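Local coordinates for protein Old Yellow Enzyme (Pichia, PDB 6AGZ) that probably catalyses the asymmetric reduction of the carbon-carbon double bond of enone compounds, using a bound flavin mononucleotide as its redox cofactor, at residues Val184-His190 / His235-Ser241; Asp195-Gln199 / Gln261-Ile265. The contacts are given in a common frame with arbitrary orientation. Residues are numbered along the deposited sequence.

Contact 1. Residues Val184-His190 / His235-Ser241; sequences VEVHSAH and HVAVRLS. With FMN (flavin mononucleotide), chain C.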
ATOM      1  N   VAL A 184       2.176  10.546 -24.291  1.00 16.25           N
ATOM      2  CA  VAL A 184       0.732  10.379 -24.249  1.00 17.62           C
ATOM      3  C   VAL A 184       0.383   9.842 -22.867  1.00 18.36           C
ATOM      4  O   VAL A 184       0.980   8.863 -22.404  1.00 19.41           O
ATOM      5  CB  VAL A 184       0.225   9.459 -25.382  1.00 18.98           C
ATOM      6  CG1 VAL A 184       0.675   8.006 -25.202  1.00 18.62           C
ATOM      7  CG2 VAL A 184      -1.276   9.558 -25.513  1.00 19.63           C
ATOM      8  N   GLU A 185      -0.528  10.523 -22.179  1.00 18.27           N
ATOM      9  CA  GLU A 185      -0.836  10.225 -20.786  1.00 19.23           C
ATOM     10  C   GLU A 185      -2.211   9.581 -20.700  1.00 19.56           C
ATOM     11  O   GLU A 185      -3.206  10.165 -21.142  1.00 19.89           O
ATOM     12  CB  GLU A 185      -0.780  11.484 -19.920  1.00 20.70           C
ATOM     13  CG  GLU A 185      -1.237  11.249 -18.488  1.00 18.96           C
ATOM     14  CD  GLU A 185      -1.152  12.494 -17.631  1.00 18.83           C
ATOM     15  OE1 GLU A 185      -0.221  13.299 -17.842  1.00 19.48           O
ATOM     16  OE2 GLU A 185      -2.017  12.670 -16.749  1.00 18.91           O
ATOM     17  N   VAL A 186      -2.262   8.384 -20.127  1.00 17.93           N
ATOM     18  CA  VAL A 186      -3.515   7.658 -19.972  1.00 16.57           C
ATOM     19  C   VAL A 186      -4.211   8.172 -18.716  1.00 16.63           C
ATOM     20  O   VAL A 186      -3.710   8.005 -17.600  1.00 17.01           O
ATOM     21  CB  VAL A 186      -3.277   6.147 -19.906  1.00 15.08           C
ATOM     22  CG1 VAL A 186      -4.547   5.439 -19.536  1.00 12.98           C
ATOM     23  CG2 VAL A 186      -2.764   5.641 -21.246  1.00 15.30           C
ATOM     24  N   HIS A 187      -5.360   8.820 -18.902  1.00 15.66           N
ATOM     25  CA  HIS A 187      -6.175   9.302 -17.792  1.00 15.93           C
ATOM     26  C   HIS A 187      -6.901   8.111 -17.180  1.00 16.64           C
ATOM     27  O   HIS A 187      -7.804   7.538 -17.799  1.00 17.99           O
ATOM     28  CB  HIS A 187      -7.159  10.364 -18.276  1.00 16.29           C
ATOM     29  CG  HIS A 187      -7.840  11.118 -17.176  1.00 18.10           C
ATOM     30  ND1 HIS A 187      -7.886  10.663 -15.875  1.00 18.50           N
ATOM     31  CD2 HIS A 187      -8.503  12.299 -17.184  1.00 18.11           C
ATOM     32  CE1 HIS A 187      -8.549  11.531 -15.131  1.00 18.21           C
ATOM     33  NE2 HIS A 187      -8.933  12.533 -15.901  1.00 17.83           N
ATOM     34  N   SER A 188      -6.502   7.729 -15.971  1.00 16.26           N
ATOM     35  CA  SER A 188      -7.102   6.612 -15.255  1.00 15.57           C
ATOM     36  C   SER A 188      -7.516   7.042 -13.857  1.00 15.29           C
ATOM     37  O   SER A 188      -7.406   6.282 -12.891  1.00 15.26           O
ATOM     38  CB  SER A 188      -6.142   5.425 -15.193  1.00 15.37           C
ATOM     39  OG  SER A 188      -6.769   4.291 -14.621  1.00 17.03           O
ATOM     40  N   ALA A 189      -8.005   8.274 -13.731  1.00 16.15           N
ATOM     41  CA  ALA A 189      -8.323   8.861 -12.440  1.00 16.02           C
ATOM     42  C   ALA A 189      -9.699   9.510 -12.480  1.00 16.60           C
ATOM     43  O   ALA A 189     -10.342   9.603 -13.530  1.00 17.15           O
ATOM     44  CB  ALA A 189      -7.264   9.894 -12.028  1.00 15.53           C
ATOM     45  N   HIS A 190     -10.153   9.939 -11.300  1.00 17.66           N
ATOM     46  CA  HIS A 190     -11.298  10.840 -11.156  1.00 19.22           C
ATOM     47  C   HIS A 190     -12.599  10.219 -11.665  1.00 17.12           C
ATOM     48  O   HIS A 190     -13.464  10.909 -12.208  1.00 19.41           O
ATOM     49  CB  HIS A 190     -11.030  12.177 -11.848  1.00 21.84           C
ATOM     50  CG  HIS A 190      -9.896  12.948 -11.248  1.00 23.99           C
ATOM     51  ND1 HIS A 190      -9.056  13.744 -11.998  1.00 25.06           N
ATOM     52  CD2 HIS A 190      -9.464  13.046  -9.968  1.00 24.52           C
ATOM     53  CE1 HIS A 190      -8.155  14.297 -11.206  1.00 24.58           C
ATOM     54  NE2 HIS A 190      -8.380  13.892  -9.970  1.00 24.49           N
ATOM     55  N   HIS A 235       7.356   7.271 -24.142  1.00 21.42           N
ATOM     56  CA  HIS A 235       6.355   8.206 -24.638  1.00 20.27           C
ATOM     57  C   HIS A 235       4.990   7.970 -24.001  1.00 21.26           C
ATOM     58  O   HIS A 235       3.977   8.458 -24.514  1.00 23.86           O
ATOM     59  CB  HIS A 235       6.246   8.113 -26.162  1.00 20.48           C
ATOM     60  CG  HIS A 235       7.529   8.386 -26.882  1.00 22.36           C
ATOM     61  ND1 HIS A 235       7.932   9.659 -27.230  1.00 23.37           N
ATOM     62  CD2 HIS A 235       8.495   7.551 -27.333  1.00 23.08           C
ATOM     63  CE1 HIS A 235       9.092   9.595 -27.858  1.00 23.78           C
ATOM     64  NE2 HIS A 235       9.456   8.327 -27.933  1.00 23.92           N
ATOM     65  N   VAL A 236       4.942   7.232 -22.892  1.00 19.88           N
ATOM     66  CA  VAL A 236       3.690   6.821 -22.265  1.00 17.07           C
ATOM     67  C   VAL A 236       3.701   7.245 -20.802  1.00 15.78           C
ATOM     68  O   VAL A 236       4.747   7.223 -20.144  1.00 15.68           O
ATOM     69  CB  VAL A 236       3.469   5.296 -22.388  1.00 15.74           C
ATOM     70  CG1 VAL A 236       2.139   4.884 -21.770  1.00 15.09           C
ATOM     71  CG2 VAL A 236       3.523   4.868 -23.842  1.00 15.91           C
ATOM     72  N   ALA A 237       2.531   7.636 -20.299  1.00 15.00           N
ATOM     73  CA  ALA A 237       2.349   7.984 -18.899  1.00 13.90           C
ATOM     74  C   ALA A 237       0.943   7.573 -18.479  1.00 13.89           C
ATOM     75  O   ALA A 237       0.164   7.049 -19.279  1.00 15.17           O
ATOM     76  CB  ALA A 237       2.589   9.477 -18.666  1.00 13.30           C
ATOM     77  N   VAL A 238       0.619   7.823 -17.211  1.00 12.42           N
ATOM     78  CA  VAL A 238      -0.685   7.465 -16.662  1.00 12.44           C
ATOM     79  C   VAL A 238      -0.927   8.331 -15.436  1.00 12.27           C
ATOM     80  O   VAL A 238       0.016   8.741 -14.752  1.00 15.26           O
ATOM     81  CB  VAL A 238      -0.753   5.952 -16.327  1.00 11.66           C
ATOM     82  CG1 VAL A 238       0.222   5.602 -15.209  1.00 10.87           C
ATOM     83  CG2 VAL A 238      -2.174   5.534 -15.966  1.00 11.84           C
ATOM     84  N   ARG A 239      -2.197   8.626 -15.165  1.00 12.46           N
ATOM     85  CA  ARG A 239      -2.576   9.359 -13.965  1.00 13.49           C
ATOM     86  C   ARG A 239      -3.511   8.515 -13.111  1.00 13.36           C
ATOM     87  O   ARG A 239      -4.426   7.866 -13.629  1.00 12.61           O
ATOM     88  CB  ARG A 239      -3.243  10.695 -14.298  1.00 13.97           C
ATOM     89  CG  ARG A 239      -3.487  11.550 -13.065  1.00 14.92           C
ATOM     90  CD  ARG A 239      -3.888  12.968 -13.414  1.00 15.91           C
ATOM     91  NE  ARG A 239      -3.192  13.931 -12.567  1.00 14.66           N
ATOM     92  CZ  ARG A 239      -3.512  15.217 -12.476  1.00 15.88           C
ATOM     93  NH1 ARG A 239      -4.529  15.700 -13.175  1.00 15.53           N
ATOM     94  NH2 ARG A 239      -2.820  16.018 -11.680  1.00 15.51           N
ATOM     95  N   LEU A 240      -3.272   8.531 -11.800  1.00 12.94           N
ATOM     96  CA  LEU A 240      -4.063   7.781 -10.836  1.00 13.46           C
ATOM     97  C   LEU A 240      -4.457   8.692  -9.681  1.00 13.70           C
ATOM     98  O   LEU A 240      -3.716   9.608  -9.313  1.00 15.65           O
ATOM     99  CB  LEU A 240      -3.289   6.566 -10.301  1.00 12.95           C
ATOM    100  CG  LEU A 240      -2.757   5.578 -11.342  1.00 12.50           C
ATOM    101  CD1 LEU A 240      -1.702   4.668 -10.730  1.00 11.48           C
ATOM    102  CD2 LEU A 240      -3.893   4.757 -11.934  1.00 10.87           C
ATOM    103  N   SER A 241      -5.632   8.431  -9.112  1.00 13.14           N
ATOM    104  CA  SER A 241      -6.151   9.199  -7.979  1.00 14.25           C
ATOM    105  C   SER A 241      -6.737   8.234  -6.959  1.00 13.94           C
ATOM    106  O   SER A 241      -7.960   8.105  -6.827  1.00 14.96           O
ATOM    107  CB  SER A 241      -7.200  10.216  -8.435  1.00 15.24           C
ATOM    108  OG  SER A 241      -8.336   9.566  -8.975  1.00 15.86           O
TER
HETATM  109  N1  FMN C 501      -7.068  16.583 -14.241  1.00 14.92           N
HETATM  110  C2  FMN C 501      -6.980  15.620 -15.229  1.00 15.35           C
HETATM  111  O2  FMN C 501      -6.339  14.589 -15.029  1.00 14.37           O
HETATM  112  N3  FMN C 501      -7.612  15.809 -16.441  1.00 15.65           N
HETATM  113  C4  FMN C 501      -8.332  16.962 -16.668  1.00 17.33           C
HETATM  114  O4  FMN C 501      -8.898  17.139 -17.745  1.00 20.38           O
HETATM  115  C4A FMN C 501      -8.420  17.930 -15.675  1.00 16.41           C
HETATM  116  N5  FMN C 501      -9.141  19.079 -15.905  1.00 17.72           N
HETATM  117  C5A FMN C 501      -9.230  20.046 -14.928  1.00 18.81           C
HETATM  118  C6  FMN C 501      -9.959  21.203 -15.168  1.00 20.06           C
HETATM  119  C7  FMN C 501     -10.056  22.182 -14.188  1.00 21.96           C
HETATM  120  C7M FMN C 501     -10.841  23.432 -14.450  1.00 22.69           C
HETATM  121  C8  FMN C 501      -9.424  22.004 -12.965  1.00 21.07           C
HETATM  122  C8M FMN C 501      -9.528  23.060 -11.904  1.00 22.50           C
HETATM  123  C9  FMN C 501      -8.698  20.845 -12.724  1.00 19.48           C
HETATM  124  C9A FMN C 501      -8.596  19.862 -13.705  1.00 17.80           C
HETATM  125  N10 FMN C 501      -7.874  18.706 -13.470  1.00 16.58           N
HETATM  126  C10 FMN C 501      -7.787  17.740 -14.456  1.00 15.61           C
HETATM  127  C1' FMN C 501      -7.176  18.506 -12.154  1.00 16.76           C
HETATM  128  C2' FMN C 501      -5.815  19.203 -12.242  1.00 17.21           C
HETATM  129  O2' FMN C 501      -5.047  18.596 -13.258  1.00 17.43           O
HETATM  130  C3' FMN C 501      -5.041  19.187 -10.925  1.00 17.00           C
HETATM  131  O3' FMN C 501      -4.729  17.861 -10.563  1.00 16.74           O
HETATM  132  C4' FMN C 501      -5.838  19.861  -9.812  1.00 17.18           C
HETATM  133  O4' FMN C 501      -6.352  21.089 -10.274  1.00 15.28           O
HETATM  134  C5' FMN C 501      -4.980  20.126  -8.581  1.00 17.70           C
HETATM  135  O5' FMN C 501      -3.844  20.876  -8.951  1.00 19.55           O
HETATM  136  P   FMN C 501      -3.716  22.418  -8.508  1.00 18.30           P
HETATM  137  O1P FMN C 501      -3.925  22.521  -7.015  1.00 21.30           O
HETATM  138  O2P FMN C 501      -2.343  22.940  -8.859  1.00 19.09           O
HETATM  139  O3P FMN C 501      -4.763  23.227  -9.233  1.00 16.81           O
HETATM  140  O   HOH W   1      -7.560   6.473 -10.155  1.00 16.46           O
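Backbone hydrogen bonds join the two strands in parallel register. Val-184 N donates to His-235 O (2.8 Å), Ala-237 N to Val-184 O (2.9 Å), Val-186 N to Ala-237 O (2.9 Å) and Arg-239 N to Val-186 O (2.9 Å), so that His-235, Ala-237 and Arg-239 serve this pairing, while Val-236 and Val-238 bond to Ala-280 and Ser-283. A weak bond from Ser-188 N to Arg-239 O (3.1 Å) extends the pairing, and past it a water bridges Ser-188 O (2.7 Å) and Ser-241 N (2.9 Å). The side chain of Ser-241 replaces a backbone partner, its OG accepting from His-190 N at 3.0 Å.

These are the fourth and fifth strands of the eight-stranded TIM barrel, and the alternation of side chains sorts them by environment. Val-184, Val-186, Val-236 and Val-238 form the apolar face (Val-186 CB to Val-238 CG2, 4.1 Å), on which helix 218-231 packs at Val-186 and Val-236. Glu-185, His-187, Ala-237 and Arg-239 face the barrel interior, where Glu-185 bonds to Tyr-281.

At the C-terminal ends of the strands polar side chains meet the flavin. Arg-239 NH1 donates to FMN O2 (2.8 Å) and to FMN O2' (2.9 Å), gripping ring and ribityl chain together, while NH2 makes a weak bond to O3' (2.9 Å). His-187 lays a ring face against FMN O2, with its ND1 accepting from Ala-189 N (3.2 Å).

Contact 2. Residues Asp195-Gln199 / Gln261-Ile265; sequences DQFIQ and QFGYI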
ATOM      1  N   ASP A 195     -10.788   4.357 -14.297  1.00 15.58           N
ATOM      2  CA  ASP A 195     -11.004   4.356 -12.855  1.00 16.30           C
ATOM      3  C   ASP A 195     -12.249   3.554 -12.497  1.00 13.93           C
ATOM      4  O   ASP A 195     -12.245   2.793 -11.523  1.00 13.68           O
ATOM      5  CB  ASP A 195     -11.114   5.792 -12.341  1.00 18.13           C
ATOM      6  CG  ASP A 195     -10.895   5.891 -10.844  1.00 19.23           C
ATOM      7  OD1 ASP A 195     -10.077   5.114 -10.311  1.00 20.75           O
ATOM      8  OD2 ASP A 195     -11.540   6.747 -10.202  1.00 20.31           O
ATOM      9  N   GLN A 196     -13.321   3.704 -13.283  1.00 13.07           N
ATOM     10  CA  GLN A 196     -14.527   2.912 -13.058  1.00 14.92           C
ATOM     11  C   GLN A 196     -14.223   1.420 -13.092  1.00 16.60           C
ATOM     12  O   GLN A 196     -14.774   0.648 -12.299  1.00 19.23           O
ATOM     13  CB  GLN A 196     -15.593   3.261 -14.096  1.00 15.03           C
ATOM     14  CG  GLN A 196     -16.068   4.699 -14.049  1.00 15.37           C
ATOM     15  CD  GLN A 196     -16.758   5.123 -15.330  1.00 17.76           C
ATOM     16  OE1 GLN A 196     -17.329   4.299 -16.045  1.00 17.36           O
ATOM     17  NE2 GLN A 196     -16.701   6.415 -15.633  1.00 19.10           N
ATOM     18  N   PHE A 197     -13.349   0.991 -14.007  1.00 14.88           N
ATOM     19  CA  PHE A 197     -12.933  -0.407 -14.002  1.00 14.89           C
ATOM     20  C   PHE A 197     -12.101  -0.738 -12.770  1.00 14.67           C
ATOM     21  O   PHE A 197     -12.149  -1.872 -12.280  1.00 13.10           O
ATOM     22  CB  PHE A 197     -12.159  -0.739 -15.277  1.00 13.32           C
ATOM     23  CG  PHE A 197     -13.033  -1.184 -16.413  1.00 12.77           C
ATOM     24  CD1 PHE A 197     -13.647  -0.255 -17.237  1.00 12.05           C
ATOM     25  CD2 PHE A 197     -13.251  -2.531 -16.649  1.00 12.04           C
ATOM     26  CE1 PHE A 197     -14.459  -0.663 -18.280  1.00 11.35           C
ATOM     27  CE2 PHE A 197     -14.062  -2.946 -17.689  1.00 10.82           C
ATOM     28  CZ  PHE A 197     -14.668  -2.009 -18.505  1.00 11.78           C
ATOM     29  N   ILE A 198     -11.347   0.234 -12.251  1.00 13.88           N
ATOM     30  CA  ILE A 198     -10.523  -0.025 -11.074  1.00 13.19           C
ATOM     31  C   ILE A 198     -11.368  -0.087  -9.804  1.00 13.05           C
ATOM     32  O   ILE A 198     -11.077  -0.876  -8.895  1.00 11.29           O
ATOM     33  CB  ILE A 198      -9.418   1.043 -10.966  1.00 12.67           C
ATOM     34  CG1 ILE A 198      -8.494   0.985 -12.182  1.00 12.10           C
ATOM     35  CG2 ILE A 198      -8.613   0.868  -9.690  1.00 12.24           C
ATOM     36  CD1 ILE A 198      -7.486   2.112 -12.230  1.00  8.63           C
ATOM     37  N   GLN A 199     -12.428   0.715  -9.720  1.00 12.29           N
ATOM     38  CA  GLN A 199     -13.147   0.910  -8.466  1.00 14.14           C
ATOM     39  C   GLN A 199     -14.145  -0.215  -8.209  1.00 15.44           C
ATOM     40  O   GLN A 199     -14.896  -0.611  -9.106  1.00 18.92           O
ATOM     41  CB  GLN A 199     -13.875   2.255  -8.479  1.00 14.12           C
ATOM     42  CG  GLN A 199     -12.958   3.462  -8.590  1.00 13.69           C
ATOM     43  CD  GLN A 199     -12.140   3.701  -7.337  1.00 12.82           C
ATOM     44  OE1 GLN A 199     -12.499   3.244  -6.250  1.00 13.90           O
ATOM     45  NE2 GLN A 199     -11.034   4.420  -7.481  1.00 11.88           N
ATOM     46  N   GLN A 261      -5.277  -2.008  -4.110  1.00 15.93           N
ATOM     47  CA  GLN A 261      -5.607  -1.989  -5.533  1.00 15.29           C
ATOM     48  C   GLN A 261      -4.576  -1.189  -6.326  1.00 15.54           C
ATOM     49  O   GLN A 261      -3.879  -1.723  -7.203  1.00 18.12           O
ATOM     50  CB  GLN A 261      -7.010  -1.401  -5.705  1.00 14.13           C
ATOM     51  CG  GLN A 261      -7.521  -1.330  -7.126  1.00 14.69           C
ATOM     52  CD  GLN A 261      -7.861  -2.688  -7.702  1.00 15.66           C
ATOM     53  OE1 GLN A 261      -8.805  -3.345  -7.262  1.00 16.43           O
ATOM     54  NE2 GLN A 261      -7.104  -3.107  -8.706  1.00 17.21           N
ATOM     55  N   PHE A 262      -4.455   0.100  -6.009  1.00 15.00           N
ATOM     56  CA  PHE A 262      -3.495   0.949  -6.701  1.00 12.20           C
ATOM     57  C   PHE A 262      -2.062   0.590  -6.336  1.00 10.76           C
ATOM     58  O   PHE A 262      -1.144   0.843  -7.123  1.00 12.18           O
ATOM     59  CB  PHE A 262      -3.783   2.416  -6.394  1.00 13.76           C
ATOM     60  CG  PHE A 262      -5.126   2.877  -6.881  1.00 16.22           C
ATOM     61  CD1 PHE A 262      -5.254   3.486  -8.117  1.00 18.84           C
ATOM     62  CD2 PHE A 262      -6.262   2.685  -6.111  1.00 16.11           C
ATOM     63  CE1 PHE A 262      -6.490   3.906  -8.573  1.00 18.80           C
ATOM     64  CE2 PHE A 262      -7.501   3.103  -6.562  1.00 16.86           C
ATOM     65  CZ  PHE A 262      -7.614   3.714  -7.794  1.00 17.05           C
ATOM     66  N   GLY A 263      -1.847   0.013  -5.153  1.00 10.78           N
ATOM     67  CA  GLY A 263      -0.541  -0.550  -4.850  1.00  8.73           C
ATOM     68  C   GLY A 263      -0.157  -1.643  -5.828  1.00 10.87           C
ATOM     69  O   GLY A 263       0.992  -1.719  -6.276  1.00 12.95           O
ATOM     70  N   TYR A 264      -1.119  -2.499  -6.185  1.00 11.35           N
ATOM     71  CA  TYR A 264      -0.866  -3.518  -7.197  1.00 10.16           C
ATOM     72  C   TYR A 264      -0.631  -2.891  -8.564  1.00 10.70           C
ATOM     73  O   TYR A 264       0.249  -3.338  -9.309  1.00 10.15           O
ATOM     74  CB  TYR A 264      -2.028  -4.509  -7.256  1.00 11.02           C
ATOM     75  CG  TYR A 264      -2.024  -5.380  -8.496  1.00 11.58           C
ATOM     76  CD1 TYR A 264      -1.237  -6.524  -8.566  1.00 12.16           C
ATOM     77  CD2 TYR A 264      -2.807  -5.059  -9.599  1.00 11.55           C
ATOM     78  CE1 TYR A 264      -1.229  -7.320  -9.698  1.00 12.12           C
ATOM     79  CE2 TYR A 264      -2.804  -5.846 -10.733  1.00 11.42           C
ATOM     80  CZ  TYR A 264      -2.016  -6.975 -10.778  1.00 10.92           C
ATOM     81  OH  TYR A 264      -2.015  -7.760 -11.908  1.00 12.60           O
ATOM     82  N   ILE A 265      -1.412  -1.867  -8.920  1.00 11.97           N
ATOM     83  CA  ILE A 265      -1.200  -1.202 -10.207  1.00 11.94           C
ATOM     84  C   ILE A 265       0.221  -0.653 -10.295  1.00 11.28           C
ATOM     85  O   ILE A 265       0.947  -0.899 -11.270  1.00 10.42           O
ATOM     86  CB  ILE A 265      -2.249  -0.097 -10.423  1.00 13.80           C
ATOM     87  CG1 ILE A 265      -3.641  -0.714 -10.563  1.00 13.51           C
ATOM     88  CG2 ILE A 265      -1.903   0.733 -11.651  1.00 13.65           C
ATOM     89  CD1 ILE A 265      -4.754   0.300 -10.677  1.00 14.59           C
TER
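Ile-198, whose CA-to-CB bond points toward the facing helix, overlaps three side chains of 261-265 and accounts for most of the surface that 195-199 gives to the contact. Its CG2 lies 3.5 Å from Gln-261 CG and 3.6 Å from Phe-262 CZ, while its CD1 meets Ile-265 CD1 at 3.6 Å. Gln-261 and Ile-265 are one helical turn apart, tied by the backbone bond from Ile-265 N to Gln-261 O (3.0 Å), and so offer their side chains on the same side of the helix.

Phe-262 reaches across to the end of the short helix. The edge of its ring comes up to Asp-195 OD1 (3.8 Å from CZ) and Gln-199 NE2 (3.5 Å from CZ). Those two polar groups are already bonded to each other, Gln-199 NE2 donating to Asp-195 OD1 at 3.1 Å, and Asp-195 OD2 takes hydrogen bonds from outside, among them one from Gly-191 N. Gln-199 is the first residue to leave helical geometry, and its backbone N still bonds to Asp-195 O (2.8 Å).

The contact joins helix 193-198, in the connection after the fourth barrel strand, to helix 258-274, which follows the fifth strand on the outside of the TIM barrel. Leu-220 of helix 218-231 touches both Ile-198 and Ile-265. Gln-261 sends its amide group to Arg-216 and the backbone of Ile-213. With the polar ends bonded within their own segment or to neighbouring loops and helices, what remains between the segments is van der Waals contact, apolar around Ile-198, with the Phe-262 ring edge against an amide-carboxylate pair.

Overall arrangement
Both contacts are buried, but contact 1 lies about 6 Å from the centre of the chain and contact 2 about 17 Å, measured between centres. They follow one another along the same two barrel units: strand 183-187 leads to helix 193-198, and strand 236-240 to helix 258-274. Contact 1 is thus an inner strand-strand pairing, held by backbone hydrogen bonds and open to the flavin, whereas contact 2 is an outer helix-helix packing made by side chains. Their centres are 12 Å apart and they touch directly, with Ser-188 OG 3.3 Å from Ile-198 CD1. Helix 218-231 packs against both, through Leu-220 on Ser-188 and on Ile-198.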